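Local coordinates for NAD(P)H-FMN oxidoreductase (Bacillus subtilis, PDB 5LVA), which binds flavin mononucleotide and probably works as an NAD(P)H-dependent flavin reductase or quinone dehydrogenase of the flavodoxin-like fold, at residues P110-A113 / Y114-G117. Sequence-based numbering, arbitrary orientation.
With FMN (flavin mononucleotide), chain C.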
loop_
_atom_site.group_PDB
_atom_site.type_symbol
_atom_site.label_atom_id
_atom_site.label_comp_id
_atom_site.label_asym_id
_atom_site.label_seq_id
_atom_site.Cartn_x
_atom_site.Cartn_y
_atom_site.Cartn_z
ATOM N N PRO A 110 1.179 7.018 -17.965
ATOM C CA PRO A 110 2.601 6.711 -18.073
ATOM C C PRO A 110 3.418 7.486 -17.047
ATOM O O PRO A 110 2.920 8.451 -16.483
ATOM C CB PRO A 110 2.953 7.162 -19.489
ATOM C CG PRO A 110 1.667 7.505 -20.136
ATOM C CD PRO A 110 0.728 7.871 -19.069
ATOM N N GLU A 111 4.657 7.063 -16.819
ATOM C CA GLU A 111 5.544 7.747 -15.905
ATOM C C GLU A 111 5.799 9.202 -16.330
ATOM O O GLU A 111 5.827 10.078 -15.490
ATOM C CB GLU A 111 6.858 6.989 -15.795
ATOM C CG GLU A 111 7.852 7.655 -14.869
ATOM C CD GLU A 111 8.952 6.728 -14.435
ATOM O OE1 GLU A 111 9.051 5.618 -14.995
ATOM O OE2 GLU A 111 9.727 7.114 -13.542
ATOM N N GLU A 112 5.956 9.432 -17.635
ATOM C CA GLU A 112 6.111 10.756 -18.234
ATOM C C GLU A 112 5.057 11.750 -17.771
ATOM O O GLU A 112 5.304 12.948 -17.752
ATOM C CB GLU A 112 6.056 10.653 -19.772
ATOM C CG GLU A 112 7.329 11.044 -20.561
ATOM C CD GLU A 112 7.711 12.539 -20.493
ATOM O OE1 GLU A 112 6.986 13.392 -21.067
ATOM O OE2 GLU A 112 8.778 12.858 -19.918
ATOM N N ALA A 113 3.870 11.274 -17.436
ATOM C CA ALA A 113 2.795 12.176 -17.028
ATOM C C ALA A 113 2.998 12.746 -15.615
ATOM O O ALA A 113 2.524 13.836 -15.306
ATOM C CB ALA A 113 1.463 11.476 -17.115
ATOM N N TYR A 114 3.715 12.015 -14.767
ATOM C CA TYR A 114 3.859 12.416 -13.371
ATOM C C TYR A 114 5.141 13.200 -13.109
ATOM O O TYR A 114 6.079 12.716 -12.499
ATOM C CB TYR A 114 3.764 11.182 -12.467
ATOM C CG TYR A 114 2.373 10.600 -12.495
ATOM C CD1 TYR A 114 1.348 11.210 -11.812
ATOM C CD2 TYR A 114 2.077 9.472 -13.239
ATOM C CE1 TYR A 114 0.076 10.718 -11.844
ATOM C CE2 TYR A 114 0.792 8.960 -13.279
ATOM C CZ TYR A 114 -0.204 9.593 -12.579
ATOM O OH TYR A 114 -1.485 9.115 -12.608
ATOM N N GLN A 115 5.144 14.437 -13.577
ATOM C CA GLN A 115 6.266 15.356 -13.395
ATOM C C GLN A 115 5.846 16.741 -13.835
ATOM O O GLN A 115 4.872 16.899 -14.563
ATOM C CB GLN A 115 7.489 14.920 -14.196
ATOM C CG GLN A 115 7.299 15.087 -15.668
ATOM C CD GLN A 115 8.514 14.676 -16.443
ATOM O OE1 GLN A 115 8.413 14.061 -17.503
ATOM N NE2 GLN A 115 9.682 15.013 -15.920
ATOM N N ALA A 116 6.587 17.745 -13.398
ATOM C CA ALA A 116 6.350 19.097 -13.874
ATOM C C ALA A 116 6.669 19.139 -15.357
ATOM O O ALA A 116 7.728 18.698 -15.776
ATOM C CB ALA A 116 7.179 20.085 -13.107
ATOM N N GLY A 117 5.734 19.641 -16.154
ATOM C CA GLY A 117 5.882 19.605 -17.595
ATOM C C GLY A 117 5.181 18.413 -18.237
ATOM O O GLY A 117 4.983 18.389 -19.446
HETATM N N1 FMN C . -4.662 6.036 -13.142
HETATM C C2 FMN C . -3.808 7.106 -12.956
HETATM O O2 FMN C . -2.687 7.097 -13.454
HETATM N N3 FMN C . -4.191 8.188 -12.205
HETATM C C4 FMN C . -5.432 8.231 -11.637
HETATM O O4 FMN C . -5.729 9.216 -10.970
HETATM C C4A FMN C . -6.309 7.158 -11.824
HETATM N N5 FMN C . -7.560 7.173 -11.263
HETATM C C5A FMN C . -8.426 6.121 -11.439
HETATM C C6 FMN C . -9.682 6.169 -10.853
HETATM C C7 FMN C . -10.574 5.128 -10.994
HETATM C C7M FMN C . -11.928 5.216 -10.343
HETATM C C8 FMN C . -10.195 4.017 -11.750
HETATM C C8M FMN C . -11.128 2.857 -11.931
HETATM C C9 FMN C . -8.937 3.973 -12.338
HETATM C C9A FMN C . -8.041 5.016 -12.179
HETATM N N10 FMN C . -6.781 4.989 -12.763
HETATM C C10 FMN C . -5.918 6.058 -12.577
HETATM C "C1'" FMN C . -6.325 3.784 -13.537
HETATM C "C2'" FMN C . -5.814 2.820 -12.437
HETATM O "O2'" FMN C . -4.754 3.404 -11.686
HETATM C "C3'" FMN C . -5.472 1.390 -12.889
HETATM O "O3'" FMN C . -6.693 0.839 -13.317
HETATM C "C4'" FMN C . -4.878 0.569 -11.729
HETATM O "O4'" FMN C . -3.759 1.243 -11.241
HETATM C "C5'" FMN C . -4.367 -0.846 -11.974
HETATM O "O5'" FMN C . -5.450 -1.730 -12.082
HETATM P P FMN C . -5.612 -3.200 -11.444
HETATM O O1P FMN C . -7.012 -3.167 -10.951
HETATM O O2P FMN C . -5.392 -4.205 -12.524
HETATM O O3P FMN C . -4.752 -3.552 -10.283
#
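The Tyr114 ring meets two carbonyl oxygens of the preceding turn from different directions: Glu111 O lies at its edge, near the ring plane, whereas Pro110 O comes in obliquely, 3.5 Å from Tyr114 CD2. The plane of the ring also contains O2 of the flavin mononucleotide, approached by the phenol end. Tyr114 OH donates a hydrogen bond to this oxygen, with OH and FMN O2 modelled 2.5 Å apart, a very short separation that at 2.53 Å resolution says little about strength. The ring reaches the flavin because CG sits anti to the carbonyl carbon and beside the backbone N (chi1 -68°), which sends it back past Pro110 O.

Backbone bonds fix the root of the side chain. Ala113 N bonds to Pro110 O at 3.1 Å, and Tyr114 N to Glu111 O at 3.0 Å with an N-H...O angle of 152°; these successive i to i+3 bonds are the evidence for a short 3-10 turn at 111-113. A weak bond from Gln115 N to Ala113 O, 3.2 Å long and bent to 138°, closes an inverse gamma turn centred on Tyr114, where the chain leaves the 3-10 turn. Ile124 and Leu127 of helix 124-127 also touch the tyrosine, which is buried.

A phenylalanine in place of Tyr114 lacks the hydroxyl, so FMN O2 would probably lose its hydrogen bond from this loop and the pyrimidine end of the flavin would be less firmly held. In the sheet order 2-1-3-4-5 of the flavodoxin-like fold, the end of the fourth strand, 100-106, and the loop after it carry Ser106, Gly108, Ala109 and Tyr114 of the FMN site; here a 3-10 turn running into an inverse gamma turn presents the tyrosine to the pyrimidine end of the isoalloxazine.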